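Local atomic coordinates of beta sliding clamp (Caulobacter crescentus, PDB entry 5WCE), a protein that forms a ring-shaped head-to-tail homodimer around DNA and probably tethers DNA polymerases and other proteins to it for processive replication. Residues D281-I286 and A315-E320; I268-N273 and G346-F351. All blocks are in the same frame, centred on the assembly; numbering follows the deposited sequence.

In the fold
Both contacts lie in the C-terminal domain, on the same side of the chain's centre, with centres about 17 Å apart and nearest atoms about 5 Å apart, without touching. Along the chain the order is 268-273, 281-286, 315-320, 346-351: contact 1 is nested inside the loop that contact 2 closes. Strand 267-272 leads directly into helix 273-284, joining the two. Contact 2 pairs that strand, at one edge of an eight-stranded sheet, with 348-353; contact 1 sets the later part of the helix against strand 314-320, outermost within this chain in a four-stranded sheet. The helix thus runs from the sheet shared with the central domain to the four-stranded one, and contact 1 faces the second subunit.

Contact 1. Residues D281-I286 and A315-E320; sequences DRVATI and AVEEVE
Arg282 and Val283 of helix 273-284, with Ile286 following in the chain, pack on Ala315 and Glu317 of strand 314-320, outermost within this chain, in a helix-on-sheet contact at the dimer interface. Its polar part is a bidentate, side-on salt bridge. Arg282 NE reaches Glu317 OE1 at 2.8 Å in an almost straight bond (172° at the hydrogen), and Arg282 NH2 reaches Glu317 OE2 at 2.9 Å. Both oxygens are met on their syn sides, and the guanidinium and carboxylate planes lie only 25° apart, so the two groups meet edge on and nearly coplanar. Two bonds to two different oxygens restrict rotation of the carboxylate. Glu317 presents it on an extended chain, with CG anti to the backbone N (chi1 -180°). The pair is buried, and its opposite charges should largely compensate each other there.

Beside it the contact is apolar. Val283 CG1 rests 3.7 Å from Glu317 CB, against the base of the acidic side chain, while Val283 CB lies 3.9 Å from Ala315 CB. That same methyl, Ala315 CB, also approaches the backbone Val283 O at 3.4 Å and Ile286 CG1 at 3.7 Å. Ala315 CB thus meets the carbonyl of Val283 and the side chain of Ile286 on one side, and Val283 CA and Ala315 CA are 5.0 Å apart.

Val283 and Ile286 also touch Val307 on strand 302-308, which hydrogen-bonds to the inner edge of strand 314-320, and Glu317 packs on Ala279 one turn earlier in the helix. Beyond the other edge, Ala315 to Glu317 form an antiparallel ladder with a strand of the second subunit, whose Lys87 O accepts a bond from Arg282 NH1. Helix and strand thus meet the partner together, and the sheet continues across the interface.

Contact 2. Residues I268-N273 and G346-F351; sequences ILTLDN and GPQAEF
Leu271 takes the crowded position (chi1 57°), its CG lying between backbone N and carbonyl carbon, while Phe351 CG is anti to its carbonyl carbon (chi1 -72°). With chi2 (68°) directing the methyls, Leu271 CD2 comes to 3.9 Å from Phe351 CE1, approaching the ring obliquely, and Leu271 CD1 lies 4.1 Å from Ala349 CB on the same buried face. The antiparallel ladder beneath is regular: Leu269 and Phe351 exchange bonds, Phe351 N to Leu269 O being 2.8 Å, and Leu271 and Ala349 do likewise. Asn273 N prolongs it to Pro347 O at 2.9 Å.

On the other face one water bridges Thr270 OG1 and Glu350 OE1, while Glu350 OE2 forms a salt bridge with Arg352. Asp272 is the N-cap of helix 273-284: its OD1 accepts from Leu275 N, and a water links OD1 to Pro347 O.

Asn273 ND2 bonds to Cys341 O and, through water, to Gly346 O, whereas its buried OD1 faces Ala349 CB at 3.6 Å without a polar partner. Backbone bonds and the apolar face join the strands directly, while polar groups across the contact meet mainly through water, one on the Thr270/Glu350 face and two where strand passes into helix.

Contact 1. Residues D281-I286 and A315-E320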
# COMPACT_ATOMS: atom_id res chain seq x y z
N ASP A 281 -5.63 -22.13 -0.36
CA ASP A 281 -4.67 -21.07 -0.60
C ASP A 281 -3.34 -21.61 -1.14
O ASP A 281 -2.81 -21.07 -2.12
CB ASP A 281 -4.49 -20.30 0.71
CG ASP A 281 -3.67 -19.04 0.55
OD1 ASP A 281 -3.69 -18.44 -0.53
OD2 ASP A 281 -2.98 -18.68 1.51
N ARG A 282 -2.83 -22.70 -0.57
CA ARG A 282 -1.64 -23.34 -1.10
C ARG A 282 -1.75 -23.75 -2.56
O ARG A 282 -0.91 -23.36 -3.39
CB ARG A 282 -1.25 -24.60 -0.31
CG ARG A 282 -0.28 -24.35 0.78
CD ARG A 282 0.25 -25.64 1.32
NE ARG A 282 -0.79 -26.33 2.09
CZ ARG A 282 -1.16 -26.04 3.34
NH1 ARG A 282 -0.59 -25.05 4.01
NH2 ARG A 282 -2.13 -26.76 3.90
N VAL A 283 -2.77 -24.57 -2.89
CA VAL A 283 -2.88 -25.10 -4.25
C VAL A 283 -3.16 -24.00 -5.26
O VAL A 283 -2.71 -24.11 -6.40
CB VAL A 283 -3.89 -26.25 -4.36
CG1 VAL A 283 -3.41 -27.44 -3.55
CG2 VAL A 283 -5.28 -25.84 -3.95
N ALA A 284 -3.83 -22.93 -4.84
CA ALA A 284 -4.11 -21.80 -5.73
C ALA A 284 -2.86 -20.94 -6.09
O ALA A 284 -2.87 -20.23 -7.08
CB ALA A 284 -5.18 -20.90 -5.13
N THR A 285 -1.85 -21.03 -5.25
CA THR A 285 -0.56 -20.44 -5.51
C THR A 285 0.10 -20.79 -6.79
O THR A 285 0.99 -20.02 -7.18
CB THR A 285 0.48 -20.84 -4.46
OG1 THR A 285 -0.09 -20.59 -3.17
CG2 THR A 285 1.72 -19.97 -4.54
N ILE A 286 -0.19 -21.92 -7.41
CA ILE A 286 0.52 -22.18 -8.70
C ILE A 286 0.04 -21.22 -9.80
O ILE A 286 0.68 -21.20 -10.85
CB ILE A 286 0.54 -23.63 -9.33
CG1 ILE A 286 -0.78 -24.27 -9.28
CG2 ILE A 286 1.69 -24.53 -8.82
CD1 ILE A 286 -1.89 -23.47 -9.85
N ALA A 315 -1.08 -28.22 -8.96
CA ALA A 315 -0.99 -28.36 -7.50
C ALA A 315 -2.11 -29.20 -6.96
O ALA A 315 -3.30 -28.90 -7.26
CB ALA A 315 -1.03 -27.00 -6.85
N VAL A 316 -1.78 -30.22 -6.18
CA VAL A 316 -2.75 -31.08 -5.51
C VAL A 316 -2.54 -31.14 -4.00
O VAL A 316 -1.38 -31.30 -3.55
CB VAL A 316 -2.64 -32.49 -6.06
CG1 VAL A 316 -3.69 -33.43 -5.50
CG2 VAL A 316 -2.77 -32.42 -7.56
N GLU A 317 -3.64 -31.12 -3.25
CA GLU A 317 -3.59 -31.40 -1.80
C GLU A 317 -4.80 -32.16 -1.32
O GLU A 317 -5.94 -31.82 -1.71
CB GLU A 317 -3.40 -30.10 -0.98
CG GLU A 317 -3.33 -30.32 0.51
CD GLU A 317 -2.69 -29.19 1.26
OE1 GLU A 317 -2.15 -28.25 0.63
OE2 GLU A 317 -2.70 -29.23 2.52
N GLU A 318 -4.56 -33.20 -0.50
CA GLU A 318 -5.68 -33.94 0.14
C GLU A 318 -5.95 -33.37 1.52
O GLU A 318 -5.03 -33.05 2.28
CB GLU A 318 -5.36 -35.41 0.27
CG GLU A 318 -4.96 -36.05 -1.04
CD GLU A 318 -4.48 -37.48 -0.91
OE1 GLU A 318 -4.16 -37.93 0.22
OE2 GLU A 318 -4.41 -38.16 -1.96
N VAL A 319 -7.23 -33.21 1.82
CA VAL A 319 -7.71 -32.73 3.13
C VAL A 319 -8.74 -33.73 3.65
O VAL A 319 -9.69 -34.07 2.94
CB VAL A 319 -8.35 -31.34 3.03
CG1 VAL A 319 -8.82 -30.91 4.43
CG2 VAL A 319 -7.35 -30.32 2.47
N GLU A 320 -8.52 -34.22 4.86
CA GLU A 320 -9.50 -35.11 5.52
C GLU A 320 -10.76 -34.29 5.90
O GLU A 320 -10.66 -33.16 6.36
CB GLU A 320 -8.87 -35.82 6.74
CG GLU A 320 -7.54 -36.52 6.38
CD GLU A 320 -7.73 -37.51 5.21
OE1 GLU A 320 -8.75 -38.26 5.27
OE2 GLU A 320 -6.93 -37.52 4.22

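Contact 2. Residues I268-N273 and G346-F351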
# COMPACT_ATOMS: atom_id res chain seq x y z
N ILE A 268 -24.01 -33.49 2.77
CA ILE A 268 -23.54 -32.59 3.80
C ILE A 268 -22.17 -33.03 4.22
O ILE A 268 -21.97 -34.19 4.48
CB ILE A 268 -24.51 -32.55 4.99
CG1 ILE A 268 -25.90 -32.09 4.45
CG2 ILE A 268 -23.97 -31.63 6.08
CD1 ILE A 268 -27.00 -32.03 5.46
N LEU A 269 -21.26 -32.06 4.31
CA LEU A 269 -19.89 -32.30 4.64
C LEU A 269 -19.42 -31.24 5.66
O LEU A 269 -19.71 -30.08 5.49
CB LEU A 269 -19.16 -32.16 3.29
CG LEU A 269 -17.68 -32.24 3.11
CD1 LEU A 269 -17.43 -32.59 1.64
CD2 LEU A 269 -16.97 -30.95 3.59
N THR A 270 -18.69 -31.65 6.66
CA THR A 270 -18.10 -30.74 7.64
C THR A 270 -16.59 -30.87 7.61
O THR A 270 -16.01 -31.98 7.44
CB THR A 270 -18.63 -30.99 9.06
OG1 THR A 270 -20.07 -30.91 9.07
CG2 THR A 270 -18.16 -29.91 10.00
N LEU A 271 -15.92 -29.74 7.78
CA LEU A 271 -14.48 -29.74 7.74
C LEU A 271 -13.86 -28.70 8.69
O LEU A 271 -14.54 -27.76 9.19
CB LEU A 271 -14.02 -29.58 6.30
CG LEU A 271 -14.47 -28.35 5.47
CD1 LEU A 271 -13.85 -27.04 5.99
CD2 LEU A 271 -14.13 -28.52 4.00
N ASP A 272 -12.57 -28.89 8.91
CA ASP A 272 -11.73 -27.93 9.63
C ASP A 272 -11.45 -26.75 8.71
O ASP A 272 -10.67 -26.86 7.75
CB ASP A 272 -10.43 -28.63 10.08
CG ASP A 272 -9.51 -27.73 10.84
OD1 ASP A 272 -9.38 -26.55 10.59
OD2 ASP A 272 -8.78 -28.26 11.68
N ASN A 273 -12.08 -25.62 9.00
CA ASN A 273 -12.10 -24.47 8.11
C ASN A 273 -10.73 -23.88 7.91
O ASN A 273 -10.36 -23.50 6.79
CB ASN A 273 -13.04 -23.40 8.64
CG ASN A 273 -13.18 -22.21 7.72
OD1 ASN A 273 -13.74 -22.35 6.63
ND2 ASN A 273 -12.70 -21.02 8.16
N GLY A 346 -15.79 -19.86 13.58
CA GLY A 346 -15.25 -20.89 14.46
C GLY A 346 -14.40 -21.90 13.72
O GLY A 346 -14.11 -21.70 12.56
N PRO A 347 -14.11 -23.04 14.35
CA PRO A 347 -13.17 -23.95 13.69
C PRO A 347 -13.76 -24.77 12.54
O PRO A 347 -12.99 -25.18 11.68
CB PRO A 347 -12.70 -24.86 14.83
CG PRO A 347 -13.80 -24.81 15.83
CD PRO A 347 -14.33 -23.40 15.76
N GLN A 348 -15.05 -25.04 12.53
CA GLN A 348 -15.64 -25.81 11.43
C GLN A 348 -16.44 -25.00 10.43
O GLN A 348 -17.01 -23.96 10.74
CB GLN A 348 -16.56 -26.91 11.94
CG GLN A 348 -15.96 -27.74 13.05
CD GLN A 348 -16.35 -29.19 12.98
OE1 GLN A 348 -17.45 -29.60 13.44
NE2 GLN A 348 -15.44 -30.01 12.41
N ALA A 349 -16.50 -25.51 9.20
CA ALA A 349 -17.43 -25.01 8.23
C ALA A 349 -18.21 -26.22 7.74
O ALA A 349 -17.69 -27.33 7.68
CB ALA A 349 -16.73 -24.31 7.08
N GLU A 350 -19.47 -25.99 7.45
CA GLU A 350 -20.36 -27.00 6.90
C GLU A 350 -20.77 -26.61 5.51
O GLU A 350 -21.32 -25.49 5.28
CB GLU A 350 -21.61 -27.20 7.78
CG GLU A 350 -22.61 -28.21 7.26
CD GLU A 350 -23.84 -28.33 8.16
OE1 GLU A 350 -23.69 -28.29 9.37
OE2 GLU A 350 -24.99 -28.40 7.67
N PHE A 351 -20.57 -27.55 4.58
CA PHE A 351 -20.95 -27.38 3.19
C PHE A 351 -22.09 -28.33 2.87
O PHE A 351 -22.07 -29.52 3.28
CB PHE A 351 -19.78 -27.74 2.27
CG PHE A 351 -18.68 -26.76 2.27
CD1 PHE A 351 -17.84 -26.62 3.41
CD2 PHE A 351 -18.42 -25.99 1.15
CE1 PHE A 351 -16.77 -25.72 3.38
CE2 PHE A 351 -17.37 -25.09 1.15
CZ PHE A 351 -16.59 -24.93 2.28
O HOH W 1 -21.88 -29.52 10.72
O HOH W 2 -10.55 -24.47 11.85
O HOH W 3 -11.99 -20.88 10.91